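Uncharacterized conserved protein (Geobacillus kaustophilus, PDB 2R5X) is of unknown function but belongs to the YugN-like family and folds as an antiparallel sheet accompanied by two main helices. Local coordinates at residues Q13-L17 and S18-D22; D21-M24 and E25-F29; Y46-E50 and G51-L55; G59-E63 and G64-S68. The protein carries 1 engineered substitution. All blocks are in the same frame, centred on the assembly; numbering follows the deposited sequence.

Contact 1 (Q13-L17 and S18-D22); sequences QTVEL and SRLDD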
loop_
_atom_site.group_PDB
_atom_site.type_symbol
_atom_site.label_atom_id
_atom_site.label_comp_id
_atom_site.label_asym_id
_atom_site.label_seq_id
_atom_site.Cartn_x
_atom_site.Cartn_y
_atom_site.Cartn_z
ATOM N N GLN A 13 -5.678 5.765 -11.188
ATOM C CA GLN A 13 -4.928 5.193 -12.301
ATOM C C GLN A 13 -4.492 3.748 -12.042
ATOM O O GLN A 13 -4.344 3.318 -10.897
ATOM C CB GLN A 13 -3.737 6.090 -12.701
ATOM C CG GLN A 13 -2.401 5.800 -12.000
ATOM C CD GLN A 13 -2.415 6.129 -10.518
ATOM O OE1 GLN A 13 -2.534 7.290 -10.128
ATOM N NE2 GLN A 13 -2.280 5.106 -9.686
ATOM N N THR A 14 -4.303 3.012 -13.132
ATOM C CA THR A 14 -3.940 1.600 -13.092
ATOM C C THR A 14 -2.466 1.429 -13.453
ATOM O O THR A 14 -1.864 2.314 -14.069
ATOM C CB THR A 14 -4.821 0.780 -14.061
ATOM O OG1 THR A 14 -4.677 1.304 -15.384
ATOM C CG2 THR A 14 -6.304 0.855 -13.656
ATOM N N VAL A 15 -1.889 0.293 -13.072
ATOM C CA VAL A 15 -0.456 0.051 -13.248
ATOM C C VAL A 15 -0.165 -1.449 -13.413
ATOM O O VAL A 15 -0.857 -2.288 -12.834
ATOM C CB VAL A 15 0.381 0.704 -12.076
ATOM C CG1 VAL A 15 -0.017 0.133 -10.707
ATOM C CG2 VAL A 15 1.891 0.587 -12.307
ATOM N N GLU A 16 0.837 -1.776 -14.228
ATOM C CA GLU A 16 1.314 -3.150 -14.363
ATOM C C GLU A 16 1.959 -3.621 -13.058
ATOM O O GLU A 16 2.694 -2.861 -12.423
ATOM C CB GLU A 16 2.299 -3.274 -15.529
ATOM C CG GLU A 16 2.620 -4.721 -15.915
ATOM C CD GLU A 16 3.446 -4.840 -17.180
ATOM O OE1 GLU A 16 3.320 -3.963 -18.059
ATOM O OE2 GLU A 16 4.215 -5.821 -17.297
ATOM N N LEU A 17 1.671 -4.868 -12.677
ATOM C CA LEU A 17 2.085 -5.442 -11.389
ATOM C C LEU A 17 3.601 -5.451 -11.154
ATOM O O LEU A 17 4.058 -5.105 -10.061
ATOM C CB LEU A 17 1.498 -6.852 -11.210
ATOM C CG LEU A 17 1.836 -7.673 -9.952
ATOM C CD1 LEU A 17 1.468 -6.938 -8.674
ATOM C CD2 LEU A 17 1.145 -9.017 -9.988
ATOM N N SER A 18 4.368 -5.838 -12.174
ATOM C CA SER A 18 5.832 -5.863 -12.083
ATOM C C SER A 18 6.399 -4.479 -11.760
ATOM O O SER A 18 7.345 -4.349 -10.977
ATOM C CB SER A 18 6.437 -6.387 -13.384
ATOM O OG SER A 18 6.034 -5.583 -14.479
ATOM N N ARG A 19 5.798 -3.455 -12.354
ATOM C CA ARG A 19 6.188 -2.073 -12.115
ATOM C C ARG A 19 5.758 -1.606 -10.724
ATOM O O ARG A 19 6.484 -0.853 -10.070
ATOM C CB ARG A 19 5.613 -1.165 -13.203
ATOM C CG ARG A 19 5.981 -1.607 -14.616
ATOM C CD ARG A 19 5.726 -0.516 -15.639
ATOM N NE ARG A 19 6.034 -0.975 -16.992
ATOM C CZ ARG A 19 6.117 -0.186 -18.060
ATOM N NH1 ARG A 19 5.920 1.123 -17.953
ATOM N NH2 ARG A 19 6.402 -0.710 -19.244
ATOM N N LEU A 20 4.595 -2.076 -10.273
ATOM C CA LEU A 20 4.110 -1.789 -8.921
ATOM C C LEU A 20 5.018 -2.422 -7.864
ATOM O O LEU A 20 5.436 -1.740 -6.918
ATOM C CB LEU A 20 2.653 -2.248 -8.740
ATOM C CG LEU A 20 2.015 -1.969 -7.366
ATOM C CD1 LEU A 20 2.004 -0.473 -7.050
ATOM C CD2 LEU A 20 0.610 -2.544 -7.299
ATOM N N ASP A 21 5.318 -3.712 -8.050
ATOM C CA ASP A 21 6.219 -4.486 -7.191
ATOM C C ASP A 21 7.582 -3.823 -6.968
ATOM O O ASP A 21 8.061 -3.754 -5.833
ATOM C CB ASP A 21 6.440 -5.891 -7.768
ATOM C CG ASP A 21 5.407 -6.901 -7.292
ATOM O OD1 ASP A 21 4.939 -6.799 -6.141
ATOM O OD2 ASP A 21 5.077 -7.821 -8.070
ATOM N N ASP A 22 8.193 -3.350 -8.056
ATOM C CA ASP A 22 9.479 -2.667 -7.981
ATOM C C ASP A 22 9.382 -1.407 -7.124
ATOM O O ASP A 22 10.225 -1.179 -6.254
ATOM C CB ASP A 22 9.998 -2.341 -9.386
ATOM C CG ASP A 22 10.637 -3.541 -10.069
ATOM O OD1 ASP A 22 11.371 -4.296 -9.395
ATOM O OD2 ASP A 22 10.415 -3.724 -11.287
#

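Contact 2 (D21-M24 and E25-F29); sequences DDIM and ERLGF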
loop_
_atom_site.group_PDB
_atom_site.type_symbol
_atom_site.label_atom_id
_atom_site.label_comp_id
_atom_site.label_asym_id
_atom_site.label_seq_id
_atom_site.Cartn_x
_atom_site.Cartn_y
_atom_site.Cartn_z
ATOM N N ASP A 21 5.318 -3.712 -8.050
ATOM C CA ASP A 21 6.219 -4.486 -7.191
ATOM C C ASP A 21 7.582 -3.823 -6.968
ATOM O O ASP A 21 8.061 -3.754 -5.833
ATOM C CB ASP A 21 6.440 -5.891 -7.768
ATOM C CG ASP A 21 5.407 -6.901 -7.292
ATOM O OD1 ASP A 21 4.939 -6.799 -6.141
ATOM O OD2 ASP A 21 5.077 -7.821 -8.070
ATOM N N ASP A 22 8.193 -3.350 -8.056
ATOM C CA ASP A 22 9.479 -2.667 -7.981
ATOM C C ASP A 22 9.382 -1.407 -7.124
ATOM O O ASP A 22 10.225 -1.179 -6.254
ATOM C CB ASP A 22 9.998 -2.341 -9.386
ATOM C CG ASP A 22 10.637 -3.541 -10.069
ATOM O OD1 ASP A 22 11.371 -4.296 -9.395
ATOM O OD2 ASP A 22 10.415 -3.724 -11.287
ATOM N N ILE A 23 8.342 -0.610 -7.368
ATOM C CA ILE A 23 8.102 0.633 -6.632
ATOM C C ILE A 23 7.907 0.378 -5.132
ATOM O O ILE A 23 8.546 1.032 -4.308
ATOM C CB ILE A 23 6.914 1.434 -7.242
ATOM C CG1 ILE A 23 7.344 2.064 -8.568
ATOM C CG2 ILE A 23 6.415 2.529 -6.282
ATOM C CD1 ILE A 23 6.213 2.560 -9.424
ATOM N N MET A 24 7.064 -0.600 -4.792
ATOM C CA MET A 24 6.753 -0.939 -3.390
ATOM C C MET A 24 7.948 -1.396 -2.576
ATOM O O MET A 24 8.131 -0.950 -1.434
ATOM C CB MET A 24 5.678 -2.020 -3.332
ATOM C CG MET A 24 4.325 -1.600 -3.852
ATOM S SD MET A 24 3.466 -0.427 -2.806
ATOM C CE MET A 24 3.666 0.950 -3.848
ATOM N N GLU A 25 8.749 -2.289 -3.156
ATOM C CA GLU A 25 9.956 -2.795 -2.488
ATOM C C GLU A 25 10.950 -1.668 -2.192
ATOM O O GLU A 25 11.579 -1.643 -1.132
ATOM C CB GLU A 25 10.637 -3.880 -3.325
ATOM C CG GLU A 25 11.612 -4.741 -2.526
ATOM C CD GLU A 25 12.920 -4.997 -3.253
ATOM O OE1 GLU A 25 12.888 -5.380 -4.443
ATOM O OE2 GLU A 25 13.988 -4.824 -2.626
ATOM N N ARG A 26 11.057 -0.739 -3.121
ATOM C CA ARG A 26 11.905 0.429 -3.018
ATOM C C ARG A 26 11.474 1.338 -1.907
ATOM O O ARG A 26 12.259 1.957 -1.262
ATOM C CB ARG A 26 11.813 1.216 -4.309
ATOM C CG ARG A 26 13.072 1.552 -4.918
ATOM C CD ARG A 26 12.923 1.686 -6.393
ATOM N NE ARG A 26 12.198 2.873 -6.814
ATOM C CZ ARG A 26 11.485 2.898 -7.914
ATOM N NH1 ARG A 26 11.424 1.824 -8.645
ATOM N NH2 ARG A 26 10.831 3.955 -8.268
ATOM N N LEU A 27 10.180 1.426 -1.711
ATOM C CA LEU A 27 9.626 2.331 -0.709
ATOM C C LEU A 27 9.365 1.672 0.637
ATOM O O LEU A 27 8.666 2.230 1.482
ATOM C CB LEU A 27 8.376 3.033 -1.240
ATOM C CG LEU A 27 8.611 3.824 -2.539
ATOM C CD1 LEU A 27 7.319 4.417 -3.044
ATOM C CD2 LEU A 27 9.653 4.904 -2.363
ATOM N N GLY A 28 9.948 0.495 0.839
ATOM C CA GLY A 28 9.927 -0.166 2.145
ATOM C C GLY A 28 8.756 -1.099 2.414
ATOM O O GLY A 28 8.566 -1.537 3.548
ATOM N N PHE A 29 7.984 -1.418 1.379
ATOM C CA PHE A 29 6.830 -2.310 1.524
ATOM C C PHE A 29 7.248 -3.754 1.282
ATOM O O PHE A 29 8.125 -4.023 0.460
ATOM C CB PHE A 29 5.715 -1.951 0.531
ATOM C CG PHE A 29 5.019 -0.651 0.820
ATOM C CD1 PHE A 29 3.778 -0.637 1.459
ATOM C CD2 PHE A 29 5.583 0.558 0.425
ATOM C CE1 PHE A 29 3.129 0.558 1.724
ATOM C CE2 PHE A 29 4.941 1.760 0.681
ATOM C CZ PHE A 29 3.714 1.768 1.329
#

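Contact 3 (Y46-E50 and G51-L55); sequences YVVKE and GTYYL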
loop_
_atom_site.group_PDB
_atom_site.type_symbol
_atom_site.label_atom_id
_atom_site.label_comp_id
_atom_site.label_asym_id
_atom_site.label_seq_id
_atom_site.Cartn_x
_atom_site.Cartn_y
_atom_site.Cartn_z
ATOM N N TYR A 46 5.586 -0.138 10.956
ATOM C CA TYR A 46 6.165 0.810 11.879
ATOM C C TYR A 46 5.987 0.189 13.250
ATOM O O TYR A 46 4.906 0.274 13.838
ATOM C CB TYR A 46 5.427 2.151 11.817
ATOM C CG TYR A 46 5.580 2.897 10.505
ATOM C CD1 TYR A 46 6.550 3.893 10.354
ATOM C CD2 TYR A 46 4.748 2.616 9.422
ATOM C CE1 TYR A 46 6.692 4.577 9.149
ATOM C CE2 TYR A 46 4.884 3.286 8.214
ATOM C CZ TYR A 46 5.851 4.269 8.086
ATOM O OH TYR A 46 5.970 4.929 6.887
ATOM N N VAL A 47 7.035 -0.465 13.743
ATOM C CA VAL A 47 6.970 -1.072 15.071
ATOM C C VAL A 47 7.258 -0.038 16.154
ATOM O O VAL A 47 8.127 0.825 16.002
ATOM C CB VAL A 47 7.859 -2.348 15.218
ATOM C CG1 VAL A 47 7.432 -3.406 14.212
ATOM C CG2 VAL A 47 9.353 -2.031 15.076
ATOM N N VAL A 48 6.489 -0.116 17.233
ATOM C CA VAL A 48 6.587 0.827 18.342
ATOM C C VAL A 48 6.466 0.033 19.633
ATOM O O VAL A 48 6.314 -1.187 19.588
ATOM C CB VAL A 48 5.469 1.904 18.290
ATOM C CG1 VAL A 48 5.717 2.914 17.170
ATOM C CG2 VAL A 48 4.100 1.253 18.148
ATOM N N LYS A 49 6.529 0.725 20.770
ATOM C CA LYS A 49 6.411 0.094 22.087
ATOM C C LYS A 49 5.155 -0.772 22.236
ATOM O O LYS A 49 5.232 -1.907 22.718
ATOM C CB LYS A 49 6.519 1.151 23.212
ATOM C CG LYS A 49 5.519 0.997 24.359
ATOM C CD LYS A 49 6.111 1.302 25.704
ATOM C CE LYS A 49 5.245 0.700 26.800
ATOM N NZ LYS A 49 6.051 0.116 27.919
ATOM N N GLU A 50 4.021 -0.245 21.782
ATOM C CA GLU A 50 2.723 -0.875 22.002
ATOM C C GLU A 50 2.409 -1.951 20.971
ATOM O O GLU A 50 1.499 -2.756 21.174
ATOM C CB GLU A 50 1.588 0.162 22.066
ATOM C CG GLU A 50 1.706 1.347 21.111
ATOM C CD GLU A 50 2.522 2.495 21.697
ATOM O OE1 GLU A 50 3.583 2.823 21.127
ATOM O OE2 GLU A 50 2.114 3.058 22.736
ATOM N N GLY A 51 3.167 -1.975 19.875
ATOM C CA GLY A 51 2.993 -3.012 18.865
ATOM C C GLY A 51 3.446 -2.621 17.478
ATOM O O GLY A 51 4.558 -2.140 17.300
ATOM N N THR A 52 2.577 -2.843 16.498
ATOM C CA THR A 52 2.904 -2.612 15.097
ATOM C C THR A 52 1.794 -1.830 14.422
ATOM O O THR A 52 0.625 -2.218 14.470
ATOM C CB THR A 52 3.118 -3.945 14.331
ATOM O OG1 THR A 52 4.224 -4.652 14.897
ATOM C CG2 THR A 52 3.399 -3.704 12.854
ATOM N N TYR A 53 2.170 -0.708 13.823
ATOM C CA TYR A 53 1.327 -0.038 12.855
ATOM C C TYR A 53 1.792 -0.469 11.488
ATOM O O TYR A 53 2.993 -0.660 11.263
ATOM C CB TYR A 53 1.447 1.476 12.987
ATOM C CG TYR A 53 0.851 2.022 14.256
ATOM C CD1 TYR A 53 -0.505 2.354 14.327
ATOM C CD2 TYR A 53 1.640 2.211 15.391
ATOM C CE1 TYR A 53 -1.056 2.861 15.496
ATOM C CE2 TYR A 53 1.100 2.719 16.564
ATOM C CZ TYR A 53 -0.246 3.036 16.614
ATOM O OH TYR A 53 -0.776 3.538 17.783
ATOM N N TYR A 54 0.847 -0.632 10.570
ATOM C CA TYR A 54 1.204 -1.005 9.211
ATOM C C TYR A 54 0.449 -0.182 8.170
ATOM O O TYR A 54 -0.772 -0.052 8.223
ATOM C CB TYR A 54 1.071 -2.522 8.971
ATOM C CG TYR A 54 -0.282 -3.121 9.304
ATOM C CD1 TYR A 54 -1.266 -3.261 8.320
ATOM C CD2 TYR A 54 -0.571 -3.573 10.594
ATOM C CE1 TYR A 54 -2.505 -3.819 8.618
ATOM C CE2 TYR A 54 -1.812 -4.131 10.905
ATOM C CZ TYR A 54 -2.767 -4.256 9.910
ATOM O OH TYR A 54 -3.989 -4.809 10.210
ATOM N N LEU A 55 1.203 0.395 7.242
ATOM C CA LEU A 55 0.627 1.136 6.131
ATOM C C LEU A 55 0.335 0.139 5.020
ATOM O O LEU A 55 1.249 -0.464 4.471
ATOM C CB LEU A 55 1.600 2.224 5.653
ATOM C CG LEU A 55 1.236 3.088 4.440
ATOM C CD1 LEU A 55 -0.123 3.775 4.612
ATOM C CD2 LEU A 55 2.332 4.110 4.180
#

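Contact 4 (G59-E63 and G64-S68); sequences GYAIE and GNVDS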
loop_
_atom_site.group_PDB
_atom_site.type_symbol
_atom_site.label_atom_id
_atom_site.label_comp_id
_atom_site.label_asym_id
_atom_site.label_seq_id
_atom_site.Cartn_x
_atom_site.Cartn_y
_atom_site.Cartn_z
ATOM N N GLY A 59 -4.425 -3.484 -4.165
ATOM C CA GLY A 59 -5.013 -3.344 -5.483
ATOM C C GLY A 59 -5.580 -4.667 -5.967
ATOM O O GLY A 59 -5.144 -5.726 -5.525
ATOM N N TYR A 60 -6.558 -4.611 -6.863
ATOM C CA TYR A 60 -7.060 -5.831 -7.495
ATOM C C TYR A 60 -6.544 -5.973 -8.924
ATOM O O TYR A 60 -6.201 -4.974 -9.577
ATOM C CB TYR A 60 -8.589 -5.893 -7.452
ATOM C CG TYR A 60 -9.317 -4.729 -8.108
ATOM C CD1 TYR A 60 -9.829 -3.685 -7.342
ATOM C CD2 TYR A 60 -9.522 -4.689 -9.490
ATOM C CE1 TYR A 60 -10.508 -2.619 -7.936
ATOM C CE2 TYR A 60 -10.194 -3.631 -10.094
ATOM C CZ TYR A 60 -10.692 -2.602 -9.310
ATOM O OH TYR A 60 -11.362 -1.555 -9.902
ATOM N N ALA A 61 -6.502 -7.211 -9.410
ATOM C CA ALA A 61 -6.127 -7.468 -10.794
ATOM C C ALA A 61 -7.331 -7.265 -11.715
ATOM O O ALA A 61 -8.205 -8.126 -11.805
ATOM C CB ALA A 61 -5.550 -8.870 -10.940
ATOM N N ILE A 62 -7.374 -6.107 -12.374
ATOM C CA ILE A 62 -8.443 -5.762 -13.316
ATOM C C ILE A 62 -8.217 -6.452 -14.677
ATOM O O ILE A 62 -9.166 -6.732 -15.412
ATOM C CB ILE A 62 -8.639 -4.203 -13.435
ATOM C CG1 ILE A 62 -10.004 -3.852 -14.051
ATOM C CG2 ILE A 62 -7.470 -3.524 -14.174
ATOM C CD1 ILE A 62 -10.455 -2.404 -13.834
ATOM N N GLU A 63 -6.957 -6.740 -14.971
ATOM C CA GLU A 63 -6.542 -7.509 -16.134
ATOM C C GLU A 63 -5.439 -8.481 -15.700
ATOM O O GLU A 63 -4.693 -8.166 -14.808
ATOM C CB GLU A 63 -6.010 -6.551 -17.212
ATOM C CG GLU A 63 -6.859 -6.449 -18.446
ATOM C CD GLU A 63 -6.952 -5.053 -19.060
ATOM O OE1 GLU A 63 -6.044 -4.636 -19.800
ATOM O OE2 GLU A 63 -7.976 -4.398 -18.837
ATOM N N GLY A 64 -5.360 -9.660 -16.310
ATOM C CA GLY A 64 -4.427 -10.706 -15.893
ATOM C C GLY A 64 -4.819 -11.287 -14.548
ATOM O O GLY A 64 -5.977 -11.188 -14.138
ATOM N N ASN A 65 -3.860 -11.899 -13.859
ATOM C CA ASN A 65 -4.089 -12.368 -12.495
ATOM C C ASN A 65 -2.881 -12.151 -11.576
ATOM O O ASN A 65 -1.767 -11.918 -12.046
ATOM C CB ASN A 65 -4.552 -13.832 -12.476
ATOM C CG ASN A 65 -3.409 -14.814 -12.638
ATOM O OD1 ASN A 65 -2.679 -14.785 -13.630
ATOM N ND2 ASN A 65 -3.252 -15.699 -11.658
ATOM N N VAL A 66 -3.130 -12.253 -10.271
ATOM C CA VAL A 66 -2.158 -11.974 -9.202
ATOM C C VAL A 66 -0.824 -12.738 -9.335
ATOM O O VAL A 66 0.248 -12.205 -9.028
ATOM C CB VAL A 66 -2.845 -12.184 -7.810
ATOM C CG1 VAL A 66 -1.845 -12.397 -6.674
ATOM C CG2 VAL A 66 -3.753 -11.002 -7.505
ATOM N N ASP A 67 -0.903 -13.967 -9.840
ATOM C CA ASP A 67 0.263 -14.838 -9.985
ATOM C C ASP A 67 1.061 -14.626 -11.281
ATOM O O ASP A 67 2.045 -15.327 -11.532
ATOM C CB ASP A 67 -0.170 -16.302 -9.851
ATOM C CG ASP A 67 -0.735 -16.617 -8.478
ATOM O OD1 ASP A 67 -1.814 -17.245 -8.405
ATOM O OD2 ASP A 67 -0.099 -16.234 -7.473
ATOM N N SER A 68 0.643 -13.658 -12.092
ATOM C CA SER A 68 1.314 -13.359 -13.354
ATOM C C SER A 68 2.203 -12.120 -13.266
ATOM O O SER A 68 1.908 -11.181 -12.522
ATOM C CB SER A 68 0.285 -13.188 -14.473
ATOM O OG SER A 68 0.917 -12.889 -15.706
#

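Contact 1 (Q13-L17 and S18-D22)
Asp21 N donates to Leu17 O over 2.8 Å, an almost straight bond of 173° and one of two backbone bonds that set the first turn of helix 17-26. The other runs from Leu20 N to Glu16 O at 3.0 Å, with the donor in the carbonyl plane. Glu16 stands at the N-cap position, yet its carboxylate turns to other neighbours. With CG anti to the backbone N (chi1 -168°) and an extended chain beyond, OE2 receives a weak bond from Ser18 OG at 3.4 Å and forms a long, weak ion pair with Arg69. OE1 is 4.2 Å from Arg19 NE but well off the guanidinium plane, so any attraction is probably one of charge alone. An alanine in place of Glu16 would probably deprive the Ser18 hydroxyl of this weak acceptor and Arg19 of a nearby negative charge. The junction is a strand-to-helix turn: strand 14-16, paired with strand 71-84, gives way to a helix whose axis lies at 89° to it. The Asp21 carboxylate passes slantwise over Leu17, Asp21 OD2 lying 3.8 Å from Leu17 CG, while its main polar partners are Tyr42 and Arg31. Further in, Val15 CG1 meets Leu20 CB at 4.1 Å, the two side chains crossing at about a right angle. Leu20 and Leu17 both go on to touch Ile73 and Tyr42, and Val15 packs on Leu116 of helix 99-117.

Contact 2 (D21-M24 and E25-F29)
Met24 reaches forward from the last turn of helix 17-26 to Phe29, and its side chain can be followed atom by atom. Met24 CB packs against Phe29 CB at 3.9 Å. CG then acts as the bend: a chi2 of -70° folds the chain back and carries the sulfur above the aromatic ring. Met24 SD lies 4.1 Å from the centroid of the Phe29 ring, 18° off its normal, a Met-aromatic contact made over the face. The backbone of the same methionine serves the ring as well, for Met24 O lies in its plane, at the edge, 3.5 Å from Phe29 CD2. That oxygen is also the acceptor for Phe29 N at 2.9 Å. Together with the weak bond from Gly28 N to Glu25 O, this makes a Schellman motif in which Gly28, at a positive phi of 90°, is the C-prime residue that ends the helix. An alanine at Phe29 is likely to rob the Met24 sulfur of its aromatic face, setting the thioether freer to turn. On another side of the helix, Ile23 and Leu27 run side by side, with CG2 of the former 3.9 Å from CD1 of the latter. Leu27 and Met24 both rest on Val112 of helix 99-117. Phe29 inserts between that helix, at Val108, and the sheet, where it touches Tyr42 of strand 39-48 and Leu55 and Val57 of strand 51-61.

Contact 3 (Y46-E50 and G51-L55)
Tyr46 and Tyr53 face each other across the hairpin with nearly equal first torsions, chi1 -67° and -69°. Each thus holds CG anti to its carbonyl carbon, and from CB atoms that the backbone pairing sets 4.2 Å apart (Tyr46 CB to Tyr53 CB) the rings diverge. The Tyr46 ring extends along the strand until CE2 reaches Leu55 CB, at the ring edge. The Tyr53 ring goes toward the turn, where Val48 CG2 sits at its edge, 3.7 Å from Tyr53 CE2. Beneath them the backbones form an antiparallel hydrogen-bonded pair: Tyr46 N to Tyr53 O at 2.7 Å and Tyr53 N to Tyr46 O at 2.9 Å. Val47 and Thr52, the next, non-hydrogen-bonded pair, put side chains on the other face of the sheet, with Val47 CG1 3.5 Å from Thr52 OG1. Lys49 and Glu50 close this beta hairpin as a type I turn. Its two bonds differ: that from Val48 N to Gly51 O is 2.8 Å long and almost straight, whereas Gly51 N approaches Val48 O from above the carbonyl plane at 3.3 Å. Gly51 has a phi of 155°, where any CB would clash with Glu50 O. Tyr46 and Tyr53 both pack onward on Leu101 of helix 99-117. Backbone bonds fix the register, apolar contacts at ring edges pack the hairpin's own side chains, and the two tyrosines join it to the helix.

Contact 4 (G59-E63 and G64-S68)
Ala61 makes the central touch here, its methyl pointing across the bend at the backbone of the returning chain. Ala61 CB lies 4.0 Å from Gly64 O and 4.1 Å from Asn65 CA, with Val66 N just beyond at 4.2 Å. Val66 CG2, 4.4 Å from Ala61 CB, completes this first shell as a loose apolar contact. Val66 sets CG1 roughly opposite its own backbone N (chi1 160°), which brings CG2 round beside that N and makes it the branch nearest Ala61. Further out, the loop is shaped by its backbone. Gly64 adopts a positive phi of 69°, where a CB would run into Glu63 O, and this lets the chain swing back past the alanine. Asn65 to Ser68 then form a type I beta turn, closed by Ser68 N bonding to Asn65 O at 3.0 Å, and Ser68 OG is held in addition by Tyr70 O. On the strand side, Ile62 and Glu63 both face Leu72 of strand 71-84, a classic beta bulge that turns the corner after Ala61. Ala61 itself is anchored by backbone bonding to Glu38, as Tyr60 is to Lys74. Between residues 59-63 and 64-68 the attraction is therefore purely van der Waals and rather slight, in a surface position; the path of the loop seems to owe more to the bulge, the glycine and the turn than to the alanine methyl.

Each contact joins consecutive residues, so all four close local turns and none encloses another. From the N terminus, contact 1 turns strand 14-16 into helix 17-26, and contact 2, sharing Asp21 and Asp22 with it, ends that helix. Contact 3 closes the hairpin of strands 39-48 and 51-61; contact 4 lies at the far end of strand 51-61, its centre about 29 Å from that of contact 3. The fold then brings remote turns together. Leu17 CD2 of contact 1 packs on Val66 O and Ser68 O of contact 4, tying the start of the helix to the loop before strand 71-84. Likewise, Phe29 CE1 of contact 2 meets Leu55 O of contact 3, linking the helix end to the sheet.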